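Local coordinates for beta-amyloid-like protein (Caenorhabditis elegans, PDB 3K66) that binds heparin through its E2 domain and, as the worm homolog of human amyloid precursor protein, probably serves in cell adhesion and neuronal development, at residues A[2-6]-A[18-24]; A[174-178]-A[202-206]; A[29-33]-A[76-80]. One frame throughout, in Å; residues are numbered along the deposited sequence.

Interaction 1. Residues A[2-6]-A[18-24]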
loop_
_atom_site.group_PDB
_atom_site.type_symbol
_atom_site.label_atom_id
_atom_site.label_comp_id
_atom_site.label_asym_id
_atom_site.label_seq_id
_atom_site.Cartn_x
_atom_site.Cartn_y
_atom_site.Cartn_z
ATOM N N GLN A 2 -15.092 -8.537 -15.883
ATOM C CA GLN A 2 -13.952 -8.356 -14.988
ATOM C C GLN A 2 -14.512 -8.086 -13.601
ATOM O O GLN A 2 -15.726 -8.138 -13.394
ATOM C CB GLN A 2 -13.066 -7.174 -15.435
ATOM C CG GLN A 2 -11.649 -7.569 -15.920
ATOM C CD GLN A 2 -10.737 -8.031 -14.801
ATOM O OE1 GLN A 2 -11.186 -8.253 -13.675
ATOM N NE2 GLN A 2 -9.452 -8.182 -15.103
ATOM N N ASP A 3 -13.631 -7.794 -12.654
ATOM C CA ASP A 3 -14.054 -7.505 -11.300
ATOM C C ASP A 3 -14.642 -6.098 -11.279
ATOM O O ASP A 3 -14.164 -5.217 -11.983
ATOM C CB ASP A 3 -12.854 -7.564 -10.358
ATOM C CG ASP A 3 -13.245 -7.867 -8.931
ATOM O OD1 ASP A 3 -13.355 -9.070 -8.603
ATOM O OD2 ASP A 3 -13.436 -6.913 -8.140
ATOM N N PRO A 4 -15.688 -5.869 -10.471
ATOM C CA PRO A 4 -16.277 -4.525 -10.415
ATOM C C PRO A 4 -15.311 -3.514 -9.774
ATOM O O PRO A 4 -15.434 -2.302 -9.957
ATOM C CB PRO A 4 -17.550 -4.729 -9.593
ATOM C CG PRO A 4 -17.227 -5.890 -8.730
ATOM C CD PRO A 4 -16.424 -6.813 -9.614
ATOM N N TYR A 5 -14.332 -4.030 -9.037
ATOM C CA TYR A 5 -13.325 -3.208 -8.364
ATOM C C TYR A 5 -12.550 -2.253 -9.273
ATOM O O TYR A 5 -12.237 -1.131 -8.868
ATOM C CB TYR A 5 -12.314 -4.110 -7.650
ATOM C CG TYR A 5 -11.072 -3.358 -7.211
ATOM C CD1 TYR A 5 -11.071 -2.611 -6.028
ATOM C CD2 TYR A 5 -9.933 -3.300 -8.032
ATOM C CE1 TYR A 5 -9.980 -1.819 -5.668
ATOM C CE2 TYR A 5 -8.836 -2.504 -7.687
ATOM C CZ TYR A 5 -8.871 -1.765 -6.500
ATOM O OH TYR A 5 -7.802 -0.971 -6.143
ATOM N N PHE A 6 -12.210 -2.706 -10.480
ATOM C CA PHE A 6 -11.440 -1.895 -11.436
ATOM C C PHE A 6 -12.126 -0.710 -12.112
ATOM O O PHE A 6 -11.438 0.110 -12.726
ATOM C CB PHE A 6 -10.826 -2.781 -12.522
ATOM C CG PHE A 6 -9.790 -3.729 -12.005
ATOM C CD1 PHE A 6 -10.121 -5.051 -11.735
ATOM C CD2 PHE A 6 -8.501 -3.284 -11.734
ATOM C CE1 PHE A 6 -9.190 -5.926 -11.196
ATOM C CE2 PHE A 6 -7.548 -4.140 -11.193
ATOM C CZ PHE A 6 -7.892 -5.476 -10.920
ATOM N N PHE A 18 -10.470 -2.315 -2.029
ATOM C CA PHE A 18 -9.257 -3.062 -2.334
ATOM C C PHE A 18 -9.175 -4.297 -1.451
ATOM O O PHE A 18 -9.106 -5.430 -1.940
ATOM C CB PHE A 18 -8.028 -2.205 -2.086
ATOM C CG PHE A 18 -6.746 -2.929 -2.318
ATOM C CD1 PHE A 18 -6.421 -3.401 -3.587
ATOM C CD2 PHE A 18 -5.879 -3.186 -1.267
ATOM C CE1 PHE A 18 -5.241 -4.103 -3.813
ATOM C CE2 PHE A 18 -4.696 -3.887 -1.481
ATOM C CZ PHE A 18 -4.382 -4.352 -2.754
ATOM N N LYS A 19 -9.200 -4.065 -0.143
ATOM C CA LYS A 19 -9.140 -5.147 0.836
ATOM C C LYS A 19 -10.144 -6.234 0.470
ATOM O O LYS A 19 -9.892 -7.428 0.644
ATOM C CB LYS A 19 -9.458 -4.599 2.224
ATOM C CG LYS A 19 -8.950 -5.427 3.254
ATOM N N LYS A 20 -11.290 -5.806 -0.047
ATOM C CA LYS A 20 -12.346 -6.730 -0.450
ATOM C C LYS A 20 -11.982 -7.430 -1.760
ATOM O O LYS A 20 -12.118 -8.653 -1.864
ATOM C CB LYS A 20 -13.677 -5.983 -0.597
ATOM N N ALA A 21 -11.524 -6.665 -2.754
ATOM C CA ALA A 21 -11.150 -7.259 -4.037
ATOM C C ALA A 21 -10.055 -8.281 -3.798
ATOM O O ALA A 21 -10.050 -9.358 -4.369
ATOM C CB ALA A 21 -10.663 -6.192 -4.998
ATOM N N GLU A 22 -9.132 -7.928 -2.926
ATOM C CA GLU A 22 -8.037 -8.807 -2.611
ATOM C C GLU A 22 -8.490 -10.153 -2.044
ATOM O O GLU A 22 -7.877 -11.182 -2.304
ATOM C CB GLU A 22 -7.106 -8.097 -1.656
ATOM C CG GLU A 22 -6.004 -8.922 -1.123
ATOM C CD GLU A 22 -5.002 -8.057 -0.404
ATOM O OE1 GLU A 22 -5.434 -7.188 0.389
ATOM O OE2 GLU A 22 -3.787 -8.237 -0.653
ATOM N N MET A 23 -9.580 -10.144 -1.285
ATOM C CA MET A 23 -10.108 -11.365 -0.713
ATOM C C MET A 23 -10.758 -12.188 -1.804
ATOM O O MET A 23 -10.576 -13.394 -1.863
ATOM C CB MET A 23 -11.126 -11.043 0.377
ATOM C CG MET A 23 -10.552 -10.191 1.498
ATOM S SD MET A 23 -11.650 -9.862 2.941
ATOM C CE MET A 23 -10.517 -10.283 4.315
ATOM N N ARG A 24 -11.516 -11.531 -2.668
ATOM C CA ARG A 24 -12.178 -12.221 -3.753
ATOM C C ARG A 24 -11.118 -12.878 -4.628
ATOM O O ARG A 24 -11.284 -14.009 -5.088
ATOM C CB ARG A 24 -13.028 -11.228 -4.552
ATOM C CG ARG A 24 -13.778 -10.298 -3.625
ATOM C CD ARG A 24 -15.078 -9.769 -4.202
ATOM N NE ARG A 24 -15.097 -8.307 -4.268
ATOM C CZ ARG A 24 -14.507 -7.609 -5.230
ATOM N NH1 ARG A 24 -13.861 -8.243 -6.202
ATOM N NH2 ARG A 24 -14.556 -6.285 -5.215
#

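Interaction 2. Residues A[174-178]-A[202-206]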
loop_
_atom_site.group_PDB
_atom_site.type_symbol
_atom_site.label_atom_id
_atom_site.label_comp_id
_atom_site.label_asym_id
_atom_site.label_seq_id
_atom_site.Cartn_x
_atom_site.Cartn_y
_atom_site.Cartn_z
ATOM N N ASP A 174 9.162 16.383 3.889
ATOM C CA ASP A 174 9.687 17.262 4.907
ATOM C C ASP A 174 9.758 18.673 4.304
ATOM O O ASP A 174 9.185 19.614 4.856
ATOM C CB ASP A 174 11.074 16.801 5.376
ATOM C CG ASP A 174 11.016 15.710 6.453
ATOM O OD1 ASP A 174 9.958 15.061 6.666
ATOM O OD2 ASP A 174 12.072 15.500 7.076
ATOM N N LEU A 175 10.417 18.816 3.153
ATOM C CA LEU A 175 10.536 20.128 2.516
ATOM C C LEU A 175 9.183 20.828 2.402
ATOM O O LEU A 175 9.017 21.942 2.921
ATOM C CB LEU A 175 11.191 20.012 1.139
ATOM C CG LEU A 175 12.719 19.929 1.187
ATOM C CD1 LEU A 175 13.272 19.792 -0.227
ATOM C CD2 LEU A 175 13.287 21.158 1.870
ATOM N N ARG A 176 8.212 20.196 1.744
ATOM C CA ARG A 176 6.893 20.814 1.628
ATOM C C ARG A 176 6.363 21.212 3.034
ATOM O O ARG A 176 5.918 22.347 3.246
ATOM C CB ARG A 176 5.888 19.879 0.917
ATOM C CG ARG A 176 6.089 19.741 -0.586
ATOM C CD ARG A 176 5.032 18.851 -1.201
ATOM N NE ARG A 176 5.172 17.473 -0.751
ATOM C CZ ARG A 176 5.805 16.519 -1.427
ATOM N NH1 ARG A 176 6.361 16.775 -2.606
ATOM N NH2 ARG A 176 5.908 15.303 -0.900
ATOM N N ILE A 177 6.429 20.307 4.010
ATOM C CA ILE A 177 5.935 20.664 5.357
ATOM C C ILE A 177 6.708 21.852 5.940
ATOM O O ILE A 177 6.119 22.758 6.527
ATOM C CB ILE A 177 5.973 19.462 6.367
ATOM C CG1 ILE A 177 4.973 18.393 5.918
ATOM C CG2 ILE A 177 5.552 19.915 7.771
ATOM C CD1 ILE A 177 4.946 17.153 6.775
ATOM N N ASN A 178 8.025 21.872 5.808
ATOM C CA ASN A 178 8.723 23.030 6.346
ATOM C C ASN A 178 8.299 24.275 5.577
ATOM O O ASN A 178 7.878 25.270 6.169
ATOM C CB ASN A 178 10.238 22.838 6.324
ATOM C CG ASN A 178 10.718 22.060 7.538
ATOM O OD1 ASN A 178 11.682 21.319 7.473
ATOM N ND2 ASN A 178 10.022 22.232 8.668
ATOM N N TRP A 202 3.142 18.036 14.719
ATOM C CA TRP A 202 3.811 17.279 13.664
ATOM C C TRP A 202 4.647 16.162 14.287
ATOM O O TRP A 202 4.559 15.022 13.867
ATOM C CB TRP A 202 4.677 18.225 12.836
ATOM C CG TRP A 202 5.466 17.613 11.744
ATOM C CD1 TRP A 202 5.232 16.425 11.116
ATOM C CD2 TRP A 202 6.515 18.246 11.010
ATOM N NE1 TRP A 202 6.061 16.291 10.016
ATOM C CE2 TRP A 202 6.853 17.395 9.935
ATOM C CE3 TRP A 202 7.191 19.454 11.158
ATOM C CZ2 TRP A 202 7.838 17.721 9.005
ATOM C CZ3 TRP A 202 8.179 19.788 10.232
ATOM C CH2 TRP A 202 8.494 18.922 9.162
ATOM N N LYS A 203 5.444 16.481 15.302
ATOM C CA LYS A 203 6.260 15.463 15.948
ATOM C C LYS A 203 5.338 14.422 16.596
ATOM O O LYS A 203 5.546 13.206 16.458
ATOM C CB LYS A 203 7.187 16.098 16.994
ATOM C CG LYS A 203 7.901 15.116 17.914
ATOM C CD LYS A 203 7.069 14.792 19.164
ATOM C CE LYS A 203 7.940 14.238 20.306
ATOM N NZ LYS A 203 8.739 13.037 19.870
ATOM N N ASP A 204 4.312 14.907 17.295
ATOM C CA ASP A 204 3.359 14.013 17.937
ATOM C C ASP A 204 2.639 13.156 16.899
ATOM O O ASP A 204 2.582 11.937 17.020
ATOM C CB ASP A 204 2.340 14.794 18.781
ATOM C CG ASP A 204 2.922 15.239 20.110
ATOM O OD1 ASP A 204 3.790 14.495 20.616
ATOM O OD2 ASP A 204 2.523 16.306 20.645
ATOM N N TYR A 205 2.095 13.782 15.861
ATOM C CA TYR A 205 1.391 13.021 14.847
ATOM C C TYR A 205 2.275 11.985 14.186
ATOM O O TYR A 205 1.836 10.876 13.947
ATOM C CB TYR A 205 0.814 13.921 13.769
ATOM C CG TYR A 205 -0.135 13.157 12.879
ATOM C CD1 TYR A 205 -1.424 12.842 13.316
ATOM C CD2 TYR A 205 0.256 12.726 11.614
ATOM C CE1 TYR A 205 -2.301 12.117 12.512
ATOM C CE2 TYR A 205 -0.609 12.004 10.799
ATOM C CZ TYR A 205 -1.891 11.707 11.259
ATOM O OH TYR A 205 -2.780 11.038 10.457
ATOM N N ARG A 206 3.513 12.332 13.862
ATOM C CA ARG A 206 4.386 11.341 13.249
ATOM C C ARG A 206 4.637 10.189 14.227
ATOM O O ARG A 206 4.576 9.017 13.846
ATOM C CB ARG A 206 5.719 11.939 12.822
ATOM C CG ARG A 206 6.680 10.860 12.380
ATOM C CD ARG A 206 7.961 11.423 11.811
ATOM N NE ARG A 206 7.702 12.105 10.549
ATOM C CZ ARG A 206 8.634 12.719 9.828
ATOM N NH1 ARG A 206 9.881 12.718 10.271
ATOM N NH2 ARG A 206 8.322 13.341 8.685
HETATM O O HOH W 1 12.341 13.592 9.008
#

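Interaction 3. Residues A[29-33]-A[76-80]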
loop_
_atom_site.group_PDB
_atom_site.type_symbol
_atom_site.label_atom_id
_atom_site.label_comp_id
_atom_site.label_asym_id
_atom_site.label_seq_id
_atom_site.Cartn_x
_atom_site.Cartn_y
_atom_site.Cartn_z
ATOM N N HIS A 29 -8.194 -17.811 -5.886
ATOM C CA HIS A 29 -6.935 -18.532 -6.039
ATOM C C HIS A 29 -6.950 -19.825 -5.198
ATOM O O HIS A 29 -6.603 -20.892 -5.682
ATOM C CB HIS A 29 -5.751 -17.657 -5.613
ATOM C CG HIS A 29 -4.423 -18.285 -5.885
ATOM N ND1 HIS A 29 -3.390 -18.277 -4.967
ATOM C CD2 HIS A 29 -3.961 -18.965 -6.961
ATOM C CE1 HIS A 29 -2.359 -18.930 -5.468
ATOM N NE2 HIS A 29 -2.676 -19.358 -6.676
ATOM N N ARG A 30 -7.369 -19.714 -3.941
ATOM C CA ARG A 30 -7.431 -20.862 -3.047
ATOM C C ARG A 30 -8.314 -21.997 -3.622
ATOM O O ARG A 30 -8.060 -23.195 -3.405
ATOM C CB ARG A 30 -7.944 -20.412 -1.673
ATOM C CG ARG A 30 -6.987 -20.689 -0.520
ATOM C CD ARG A 30 -7.206 -19.709 0.625
ATOM N NE ARG A 30 -8.563 -19.155 0.624
ATOM C CZ ARG A 30 -8.834 -17.855 0.674
ATOM N NH1 ARG A 30 -7.835 -16.980 0.740
ATOM N NH2 ARG A 30 -10.091 -17.439 0.614
ATOM N N LYS A 31 -9.336 -21.607 -4.380
ATOM C CA LYS A 31 -10.247 -22.555 -4.995
ATOM C C LYS A 31 -9.478 -23.399 -5.978
ATOM O O LYS A 31 -9.647 -24.615 -6.020
ATOM C CB LYS A 31 -11.361 -21.827 -5.726
ATOM C CG LYS A 31 -12.544 -21.768 -4.935
ATOM N N LYS A 32 -8.623 -22.748 -6.763
ATOM C CA LYS A 32 -7.824 -23.453 -7.758
ATOM C C LYS A 32 -6.756 -24.329 -7.138
ATOM O O LYS A 32 -6.590 -25.474 -7.551
ATOM C CB LYS A 32 -7.157 -22.478 -8.730
ATOM C CG LYS A 32 -8.127 -21.730 -9.634
ATOM C CD LYS A 32 -7.386 -21.003 -10.766
ATOM C CE LYS A 32 -8.350 -20.405 -11.794
ATOM N NZ LYS A 32 -7.635 -19.920 -13.007
ATOM N N VAL A 33 -6.016 -23.800 -6.164
ATOM C CA VAL A 33 -4.979 -24.607 -5.524
ATOM C C VAL A 33 -5.614 -25.872 -4.967
ATOM O O VAL A 33 -5.107 -26.971 -5.180
ATOM C CB VAL A 33 -4.261 -23.865 -4.377
ATOM C CG1 VAL A 33 -3.259 -24.810 -3.706
ATOM C CG2 VAL A 33 -3.513 -22.660 -4.924
ATOM N N LEU A 76 0.108 -21.688 -12.092
ATOM C CA LEU A 76 -0.760 -20.981 -11.142
ATOM C C LEU A 76 -0.070 -19.867 -10.365
ATOM O O LEU A 76 -0.596 -18.763 -10.231
ATOM C CB LEU A 76 -1.372 -21.966 -10.151
ATOM C CG LEU A 76 -2.673 -22.635 -10.580
ATOM C CD1 LEU A 76 -3.088 -23.639 -9.518
ATOM C CD2 LEU A 76 -3.758 -21.576 -10.795
ATOM N N GLU A 77 1.110 -20.175 -9.849
ATOM C CA GLU A 77 1.905 -19.234 -9.069
ATOM C C GLU A 77 2.144 -17.946 -9.837
ATOM O O GLU A 77 2.138 -16.858 -9.268
ATOM C CB GLU A 77 3.222 -19.906 -8.708
ATOM C CG GLU A 77 4.306 -19.002 -8.217
ATOM C CD GLU A 77 5.545 -19.774 -7.852
ATOM O OE1 GLU A 77 6.049 -20.547 -8.697
ATOM O OE2 GLU A 77 6.012 -19.604 -6.718
ATOM N N GLU A 78 2.346 -18.083 -11.140
ATOM C CA GLU A 78 2.569 -16.936 -12.004
ATOM C C GLU A 78 1.313 -16.098 -12.102
ATOM O O GLU A 78 1.334 -14.900 -11.865
ATOM C CB GLU A 78 2.965 -17.388 -13.403
ATOM C CG GLU A 78 4.450 -17.321 -13.675
ATOM C CD GLU A 78 4.803 -17.923 -15.022
ATOM O OE1 GLU A 78 4.008 -17.749 -15.964
ATOM O OE2 GLU A 78 5.871 -18.565 -15.142
ATOM N N GLU A 79 0.219 -16.737 -12.472
ATOM C CA GLU A 79 -1.037 -16.042 -12.605
ATOM C C GLU A 79 -1.372 -15.252 -11.345
ATOM O O GLU A 79 -1.650 -14.064 -11.437
ATOM C CB GLU A 79 -2.145 -17.039 -12.908
ATOM C CG GLU A 79 -3.457 -16.396 -13.280
ATOM C CD GLU A 79 -4.554 -17.428 -13.461
ATOM O OE1 GLU A 79 -4.424 -18.291 -14.351
ATOM O OE2 GLU A 79 -5.534 -17.391 -12.698
ATOM N N HIS A 80 -1.336 -15.889 -10.173
ATOM C CA HIS A 80 -1.674 -15.175 -8.934
ATOM C C HIS A 80 -0.731 -14.007 -8.744
ATOM O O HIS A 80 -1.129 -12.949 -8.261
ATOM C CB HIS A 80 -1.628 -16.112 -7.717
ATOM C CG HIS A 80 -1.961 -15.440 -6.421
ATOM N ND1 HIS A 80 -1.042 -15.295 -5.398
ATOM C CD2 HIS A 80 -3.093 -14.836 -5.993
ATOM C CE1 HIS A 80 -1.595 -14.624 -4.407
ATOM N NE2 HIS A 80 -2.838 -14.332 -4.741
#

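Interaction 1. Residues A[2-6]-A[18-24]
The Tyr5 ring packs against Phe18 and Ala21 near the start of helix 14-53, its CG 3.6 Å from CB of Ala21 and its CE1 3.6 Å from CA of Phe18. The methyl of Ala21 is small enough to let the N-terminal segment come close, with the CA atoms of Tyr5 and Ala21 only 6.3 Å apart. One turn further on, Arg24 reaches back to Asp3: NH1 donates to OD2 in a salt bridge modelled at 2.4 Å, a very short distance whose exact value is uncertain because NH1 sits too close to its neighbour. The same Asp3 OD2 accepts from N of Tyr5 at 3.1 Å, closing an Asx turn that fixes the backbone just where Tyr5 leaves it. The Tyr5 hydroxyl bonds to Glu14, and Arg94 makes a cation-pi contact with the ring. With His91 and Ile87 of helix 55-119 also touching this cluster, the N-terminal segment packs on the antiparallel helix pair of the E2 coiled-coil fold.

Interaction 2. Residues A[174-178]-A[202-206]
The helical segments 174-178 and 202-206 run roughly antiparallel, 145° between their N-to-C directions, but their axes come no closer than 14.0 Å. Even the nearest CA atoms, those of Ile177 and Trp202, are 9.2 Å apart, so backbone never meets backbone and long side chains must span the gap. Trp202 does most of this work. Its indole extends toward the other helix and receives Ile177 squarely on one face: CG2 of Ile177 lies 3.3 Å from the centroid of the six-membered ring and 10° off the ring normal, a close CH-pi contact. Asn178 approaches the rim of the same ring, its ND2 3.4 Å from CZ3 of Trp202.

One turn along from Trp202, Arg206 stretches across to Asp174, where NH2 donates to OD1 at 3.1 Å in a salt bridge. Water 1 makes a second link between the same two side chains, donating to OD2 of Asp174 at 2.7 Å and accepting from NH1 of Arg206 at 2.9 Å. Carboxylate and guanidinium are therefore joined both directly and through solvent.

The third partner is helix 123-154. Its Glu138 forms a salt bridge with Arg206 NH2 and takes a weak hydrogen bond from Trp202 NE1, while Glu137 and Glu138 both touch Ile177 and Glu137 pairs with Arg176. Helix 195-209 is thus tied to helices 163-182 and 123-154 together, as the last long helix of this C-terminal bundle.

Interaction 3. Residues A[29-33]-A[76-80]
Lys32 NZ and Glu79 OE2 form the one salt bridge between these segments; at 3.3 Å the hydrogen bond within it is weak. Lys32 is fully extended beyond its first torsion, and its aliphatic part is used as well: CD lies 3.7 Å from CD2 of Leu76, so the chain packs on leucine before its amine reaches the carboxylate.

Further in, the rings of His29 and His80 form an offset stack, nearly parallel, 2° between their planes and 4.1 Å between centroids. CB of His80 adds a CH-pi contact, 3.6 Å from the centroid of the His29 ring and 11° off its normal. Here the CA atoms of His29 and His80 are 6.9 Å apart, against 7.9 Å for Val33 and Leu76 at the other end.

The short helical segments are almost exactly antiparallel, at 178°, with axes 11.3 Å apart. Helices 14-53 and 55-119 pair here as a long antiparallel coiled coil, where Leu76 also touches Val36 and His80 touches Met25. Stacked imidazoles, an alkyl chain and a single weak ion pair make this a mixed interface, and because histidine protonation depends on pH, its electrostatics probably do too.

In the fold
Interactions 1 and 3 share helix 14-53 and lie on the same side of the chain's centre, about 16 Å apart between centres. Interaction 2 belongs to the C-terminal bundle on the opposite side, its centre about 34 Å from that of interaction 1 and about 42 Å from that of interaction 3. Interaction 1 is partly buried, a loop laid on the helix pair; the other two are surface contacts between antiparallel helices. Each combines one acid–base pair with ring packing, but the ring's partner changes: an alanine methyl for Tyr5, an isoleucine methyl for Trp202, a second imidazole for His29. Water bridges the charges in interaction 2.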